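Local coordinates for capsid protein VP1 (Human polyomavirus 12, PDB 6Y5Z) that probably builds the T=7 icosahedral shell of a polyomavirus from disulfide-linked pentamers and takes part in attachment of the virus to host cells, at residues Q21-L26 with Y265-L270; S99-N104 with R258-P263. All coordinates share one frame; numbering follows the deposited sequence. Where two conformers were deposited one is given.

Contacts 1 and 2 lie on one strand, 257-276, of the jelly-roll fold that VP1 shares with other polyomavirus coat proteins, their centres about 22 Å apart. Contact 2 uses the start of that strand, where 258-263 faces 99-104, mostly a 3-10 turn (99-103), in the loop between strands 83-96 and 124-131. Contact 1 follows at 265-270, which pairs with strand 9-26 near the N-terminus. Both segments of contact 2 fall between those of contact 1 in the sequence. The two touch where L26 O packs on P263 CB, 3.7 Å away. Both also meet a second VP1 subunit, placing this strand beside a subunit boundary.

Contact 1. Residues Q21-L26 with Y265-L270; sequences QIEAFL and YFNVQL
I22 exchanges two backbone hydrogen bonds with V268, and A24 two with F266, building the antiparallel ladder that joins strands 9-26 and 257-276 in the VP1 jelly roll. The short segments have their axes 4.6 Å apart at closest approach and their directions 167° apart, close to antiparallel. E23 and N267 form a non-hydrogen-bonded pair between these two, and E23 CA reaches F266 O at 3.1 Å as a CA-H...O contact.

Side-chain polar bonds line the face that carries Q21, E23, N267 and Q269. The Q21 chain bends at chi2 (-79°), laying its amide across the neighbouring strand with both ends in use. Q21 NE2 donates a hydrogen bond to N267 OD1 at 2.7 Å from well above that carbonyl plane, while Q269 NE2 donates to Q21 OE1 at 3.0 Å, in the carbonyl plane. A water accepts a second hydrogen bond from Q21 NE2 and donates one to N267 O. Farther along, Y265 OH donates to E23 OE2 at 2.6 Å, meeting the carboxylate on its anti side; the hydroxyl also accepts a weak bond from N267 ND2.

Aromatic and apolar packing completes the seam. Y265 turns an edge toward the face of F25 in an edge-to-face pair, with CD1 over the centre of the F25 ring and the planes 52° apart. L168 and P191 of a second subunit pack on F25 and Y265 respectively. F266 and V268, both buried, lie on the face shared with I22 and A24, where F266 meets L240, F128 and V130. There L26 crosses F266 at about a right angle, L26 CD2 lying 4.1 Å from F266 CE1. At the far end, I22 CG1 presses tightly on L270 CD1, 3.4 Å away.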
loop_
_atom_site.group_PDB
_atom_site.type_symbol
_atom_site.label_atom_id
_atom_site.label_comp_id
_atom_site.label_asym_id
_atom_site.label_seq_id
_atom_site.Cartn_x
_atom_site.Cartn_y
_atom_site.Cartn_z
ATOM N N GLN D 21 -27.522 20.830 5.499
ATOM C CA GLN D 21 -26.739 19.900 4.641
ATOM C C GLN D 21 -26.990 20.331 3.194
ATOM O O GLN D 21 -28.149 20.625 2.858
ATOM C CB GLN D 21 -27.121 18.425 4.843
ATOM C CG GLN D 21 -26.931 17.885 6.264
ATOM C CD GLN D 21 -25.519 17.515 6.677
ATOM O OE1 GLN D 21 -25.152 17.578 7.857
ATOM N NE2 GLN D 21 -24.709 17.102 5.714
ATOM N N ILE D 22 -25.937 20.426 2.394
ATOM C CA ILE D 22 -26.019 20.784 0.951
ATOM C C ILE D 22 -25.462 19.585 0.195
ATOM O O ILE D 22 -24.293 19.213 0.463
ATOM C CB ILE D 22 -25.192 22.046 0.663
ATOM C CG1 ILE D 22 -25.715 23.252 1.450
ATOM C CG2 ILE D 22 -25.142 22.318 -0.826
ATOM C CD1 ILE D 22 -27.154 23.608 1.144
ATOM N N GLU D 23 -26.216 19.022 -0.738
ATOM C CA GLU D 23 -25.703 17.901 -1.543
ATOM C C GLU D 23 -25.690 18.289 -3.015
ATOM O O GLU D 23 -26.497 19.130 -3.455
ATOM C CB GLU D 23 -26.495 16.635 -1.212
ATOM C CG GLU D 23 -27.840 16.529 -1.873
ATOM C CD GLU D 23 -28.540 15.195 -1.623
ATOM O OE1 GLU D 23 -29.687 15.071 -2.104
ATOM O OE2 GLU D 23 -27.963 14.273 -0.936
ATOM N N ALA D 24 -24.749 17.719 -3.754
ATOM C CA ALA D 24 -24.616 17.960 -5.203
ATOM C C ALA D 24 -23.860 16.804 -5.833
ATOM O O ALA D 24 -22.975 16.230 -5.172
ATOM C CB ALA D 24 -23.916 19.261 -5.450
ATOM N N PHE D 25 -24.165 16.516 -7.096
ATOM C CA PHE D 25 -23.319 15.678 -7.976
ATOM C C PHE D 25 -22.672 16.630 -8.984
ATOM O O PHE D 25 -23.383 17.467 -9.542
ATOM C CB PHE D 25 -24.137 14.586 -8.666
ATOM C CG PHE D 25 -24.633 13.434 -7.813
ATOM C CD1 PHE D 25 -23.846 12.318 -7.591
ATOM C CD2 PHE D 25 -25.923 13.432 -7.311
ATOM C CE1 PHE D 25 -24.334 11.236 -6.862
ATOM C CE2 PHE D 25 -26.412 12.356 -6.578
ATOM C CZ PHE D 25 -25.618 11.256 -6.362
ATOM N N LEU D 26 -21.359 16.548 -9.169
ATOM C CA LEU D 26 -20.631 17.224 -10.268
ATOM C C LEU D 26 -20.285 16.181 -11.325
ATOM O O LEU D 26 -19.589 15.217 -11.005
ATOM C CB LEU D 26 -19.398 17.942 -9.720
ATOM C CG LEU D 26 -19.663 19.327 -9.134
ATOM C CD1 LEU D 26 -20.657 19.299 -7.985
ATOM C CD2 LEU D 26 -18.362 19.974 -8.695
ATOM N N TYR D 265 -20.072 12.880 -5.943
ATOM C CA TYR D 265 -21.086 13.357 -4.982
ATOM C C TYR D 265 -20.414 14.115 -3.843
ATOM O O TYR D 265 -19.332 13.693 -3.345
ATOM C CB TYR D 265 -21.824 12.160 -4.398
ATOM C CG TYR D 265 -22.853 12.481 -3.358
ATOM C CD1 TYR D 265 -24.065 13.056 -3.692
ATOM C CD2 TYR D 265 -22.598 12.218 -2.026
ATOM C CE1 TYR D 265 -25.011 13.347 -2.715
ATOM C CE2 TYR D 265 -23.550 12.449 -1.048
ATOM C CZ TYR D 265 -24.739 13.052 -1.385
ATOM O OH TYR D 265 -25.638 13.260 -0.361
ATOM N N PHE D 266 -21.098 15.148 -3.367
ATOM C CA PHE D 266 -20.730 15.930 -2.171
ATOM C C PHE D 266 -21.948 16.047 -1.272
ATOM O O PHE D 266 -23.031 16.399 -1.776
ATOM C CB PHE D 266 -20.293 17.356 -2.503
ATOM C CG PHE D 266 -19.065 17.496 -3.370
ATOM C CD1 PHE D 266 -19.108 17.264 -4.743
ATOM C CD2 PHE D 266 -17.882 17.957 -2.824
ATOM C CE1 PHE D 266 -17.984 17.459 -5.529
ATOM C CE2 PHE D 266 -16.761 18.156 -3.616
ATOM C CZ PHE D 266 -16.819 17.925 -4.972
ATOM N N ASN D 267 -21.771 15.801 0.027
ATOM C CA ASN D 267 -22.779 16.182 1.047
ATOM C C ASN D 267 -22.028 16.950 2.120
ATOM O O ASN D 267 -21.279 16.330 2.887
ATOM C CB ASN D 267 -23.537 14.987 1.620
ATOM C CG ASN D 267 -24.693 15.430 2.497
ATOM O OD1 ASN D 267 -24.635 16.481 3.106
ATOM N ND2 ASN D 267 -25.788 14.693 2.488
ATOM N N VAL D 268 -22.222 18.258 2.131
ATOM C CA VAL D 268 -21.480 19.186 3.027
ATOM C C VAL D 268 -22.375 19.577 4.189
ATOM O O VAL D 268 -23.532 20.023 3.957
ATOM C CB VAL D 268 -20.966 20.421 2.273
ATOM C CG1 VAL D 268 -20.198 21.365 3.185
ATOM C CG2 VAL D 268 -20.112 20.000 1.091
ATOM N N GLN D 269 -21.858 19.410 5.401
ATOM C CA GLN D 269 -22.538 19.868 6.632
ATOM C C GLN D 269 -22.082 21.294 6.918
ATOM O O GLN D 269 -20.860 21.534 6.988
ATOM C CB GLN D 269 -22.192 18.958 7.806
ATOM C CG GLN D 269 -22.829 19.423 9.093
ATOM C CD GLN D 269 -22.533 18.451 10.209
ATOM O OE1 GLN D 269 -21.639 18.681 11.021
ATOM N NE2 GLN D 269 -23.232 17.323 10.202
ATOM N N LEU D 270 -23.027 22.221 7.032
ATOM C CA LEU D 270 -22.697 23.624 7.356
ATOM C C LEU D 270 -23.358 24.034 8.658
ATOM O O LEU D 270 -24.426 23.515 9.007
ATOM C CB LEU D 270 -23.101 24.548 6.211
ATOM C CG LEU D 270 -22.400 24.179 4.901
ATOM C CD1 LEU D 270 -23.351 23.525 3.937
ATOM C CD2 LEU D 270 -21.712 25.361 4.277
HETATM O O HOH W 1 -22.290 15.534 5.388
#

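Contact 2. Residues S99-N104 with R258-P263; sequences SNTLMN and RFRGLP
S99 and L262 bring the two backbones to 7.8 Å between CA atoms, where the 3-10 turn 99-103, in a loop of the VP1 jelly roll, faces the early part of strand 257-276. No direct hydrogen bond joins the two segments; buried side chains and one water do.

L262 supplies the apolar part. Its side chain points toward the turn and divides its two methyls between different neighbours: CD1 lies 3.6 Å from S99 N, whereas the L262 and T101 side chains pass each other in opposite directions, with CD2 on the T101 OG1 side. In one of its two conformers L102 CD1 also approaches L262 CD1. L262 CD2 sits 4.0 Å above the plane of the R260 guanidinium, displaced from the middle of the group, so the leucine meets both the turn and the arginine two residues before it. L262 also packs on M246 of strand 237-250.

R260 supplies the polar part. With CG anti to the backbone N (chi1 173°) and a bend at chi2, the chain reaches toward T101, which it crosses at about a right angle. Its NH1 hydrogen-bonds to G41 O and to Q166 O of a second subunit, tying this buried cation to both chains. N100 on the turn likewise bonds to S188 and I184 of that subunit, so the turn and the strand together help form the pentamer interface. T101 OG1 bonds to G98 O and accepts a hydrogen bond from a water 2.8 Å away. That water lies at the guanidinium edge, in plane, and accepts from R260 NE at 2.9 Å.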
loop_
_atom_site.group_PDB
_atom_site.type_symbol
_atom_site.label_atom_id
_atom_site.label_comp_id
_atom_site.label_asym_id
_atom_site.label_seq_id
_atom_site.Cartn_x
_atom_site.Cartn_y
_atom_site.Cartn_z
ATOM N N SER D 99 -17.371 3.241 -10.255
ATOM C CA SER D 99 -16.275 2.268 -10.466
ATOM C C SER D 99 -16.856 0.947 -10.974
ATOM O O SER D 99 -16.180 0.271 -11.772
ATOM C CB SER D 99 -15.420 2.096 -9.227
ATOM O OG SER D 99 -16.154 1.538 -8.181
ATOM N N ASN D 100 -18.074 0.591 -10.561
ATOM C CA ASN D 100 -18.738 -0.659 -11.013
ATOM C C ASN D 100 -18.882 -0.672 -12.545
ATOM O O ASN D 100 -18.950 -1.769 -13.139
ATOM C CB ASN D 100 -20.121 -0.794 -10.372
ATOM C CG ASN D 100 -20.912 0.487 -10.450
ATOM O OD1 ASN D 100 -20.617 1.416 -9.695
ATOM N ND2 ASN D 100 -21.867 0.560 -11.350
ATOM N N THR D 101 -18.967 0.491 -13.180
ATOM C CA THR D 101 -19.173 0.508 -14.651
ATOM C C THR D 101 -17.947 -0.064 -15.368
ATOM O O THR D 101 -18.108 -0.538 -16.508
ATOM C CB THR D 101 -19.475 1.906 -15.200
ATOM O OG1 THR D 101 -18.348 2.772 -15.024
ATOM C CG2 THR D 101 -20.715 2.483 -14.562
ATOM N N LEU D 102 -16.781 -0.018 -14.734
ATOM C CA LEU D 102 -15.500 -0.477 -15.343
ATOM C C LEU D 102 -15.455 -2.010 -15.357
ATOM O O LEU D 102 -14.546 -2.558 -15.988
ATOM C CB LEU D 102 -14.309 0.116 -14.579
ATOM C CG LEU D 102 -13.965 1.563 -14.923
ATOM C CD1 LEU D 102 -14.930 2.535 -14.267
ATOM C CD2 LEU D 102 -12.529 1.890 -14.527
ATOM N N MET D 103 -16.438 -2.675 -14.738
ATOM C CA MET D 103 -16.571 -4.151 -14.748
ATOM C C MET D 103 -17.335 -4.599 -15.996
ATOM O O MET D 103 -17.507 -5.803 -16.172
ATOM C CB MET D 103 -17.253 -4.659 -13.479
ATOM C CG MET D 103 -16.591 -4.205 -12.180
ATOM S SD MET D 103 -14.891 -4.830 -11.911
ATOM C CE MET D 103 -15.224 -6.584 -11.801
ATOM N N ASN D 104 -17.706 -3.667 -16.877
ATOM C CA ASN D 104 -18.221 -3.997 -18.224
ATOM C C ASN D 104 -17.036 -4.322 -19.143
ATOM O O ASN D 104 -16.331 -3.377 -19.545
ATOM C CB ASN D 104 -19.057 -2.845 -18.757
ATOM C CG ASN D 104 -19.548 -3.050 -20.166
ATOM O OD1 ASN D 104 -19.091 -3.936 -20.894
ATOM N ND2 ASN D 104 -20.537 -2.245 -20.552
ATOM N N ARG D 258 -9.225 7.206 -25.194
ATOM C CA ARG D 258 -10.036 8.322 -24.662
ATOM C C ARG D 258 -9.871 8.365 -23.148
ATOM O O ARG D 258 -9.962 7.303 -22.552
ATOM C CB ARG D 258 -11.516 8.075 -24.927
ATOM C CG ARG D 258 -11.888 8.057 -26.397
ATOM C CD ARG D 258 -13.353 7.753 -26.568
ATOM N NE ARG D 258 -13.812 7.726 -27.956
ATOM C CZ ARG D 258 -14.411 8.740 -28.581
ATOM N NH1 ARG D 258 -14.838 8.586 -29.825
ATOM N NH2 ARG D 258 -14.625 9.892 -27.980
ATOM N N PHE D 259 -9.728 9.537 -22.551
ATOM C CA PHE D 259 -9.842 9.663 -21.085
ATOM C C PHE D 259 -11.241 9.195 -20.677
ATOM O O PHE D 259 -12.229 9.477 -21.395
ATOM C CB PHE D 259 -9.610 11.095 -20.617
ATOM C CG PHE D 259 -8.196 11.618 -20.722
ATOM C CD1 PHE D 259 -7.729 12.158 -21.904
ATOM C CD2 PHE D 259 -7.351 11.587 -19.624
ATOM C CE1 PHE D 259 -6.430 12.639 -21.985
ATOM C CE2 PHE D 259 -6.078 12.121 -19.696
ATOM C CZ PHE D 259 -5.622 12.633 -20.882
ATOM N N ARG D 260 -11.342 8.559 -19.516
ATOM C CA ARG D 260 -12.636 8.243 -18.861
ATOM C C ARG D 260 -12.636 8.872 -17.475
ATOM O O ARG D 260 -11.683 8.593 -16.694
ATOM C CB ARG D 260 -12.854 6.729 -18.802
ATOM C CG ARG D 260 -14.065 6.273 -17.998
ATOM C CD ARG D 260 -15.363 6.877 -18.473
ATOM N NE ARG D 260 -16.549 6.165 -18.001
ATOM C CZ ARG D 260 -17.758 6.702 -17.887
ATOM N NH1 ARG D 260 -17.978 7.979 -18.164
ATOM N NH2 ARG D 260 -18.769 5.935 -17.512
ATOM N N GLY D 261 -13.694 9.622 -17.156
ATOM C CA GLY D 261 -13.907 10.235 -15.837
ATOM C C GLY D 261 -15.211 9.757 -15.218
ATOM O O GLY D 261 -16.054 9.189 -15.923
ATOM N N LEU D 262 -15.387 9.977 -13.920
ATOM C CA LEU D 262 -16.612 9.565 -13.200
ATOM C C LEU D 262 -17.119 10.751 -12.405
ATOM O O LEU D 262 -16.363 11.643 -11.993
ATOM C CB LEU D 262 -16.324 8.363 -12.285
ATOM C CG LEU D 262 -16.115 7.022 -12.992
ATOM C CD1 LEU D 262 -15.733 5.942 -11.987
ATOM C CD2 LEU D 262 -17.352 6.614 -13.780
ATOM N N PRO D 263 -18.434 10.782 -12.141
ATOM C CA PRO D 263 -19.030 11.852 -11.352
ATOM C C PRO D 263 -18.653 11.743 -9.881
ATOM O O PRO D 263 -18.351 10.665 -9.418
ATOM C CB PRO D 263 -20.546 11.674 -11.484
ATOM C CG PRO D 263 -20.729 10.484 -12.392
ATOM C CD PRO D 263 -19.411 9.778 -12.554
HETATM O O HOH W 2 -16.977 3.369 -17.385
#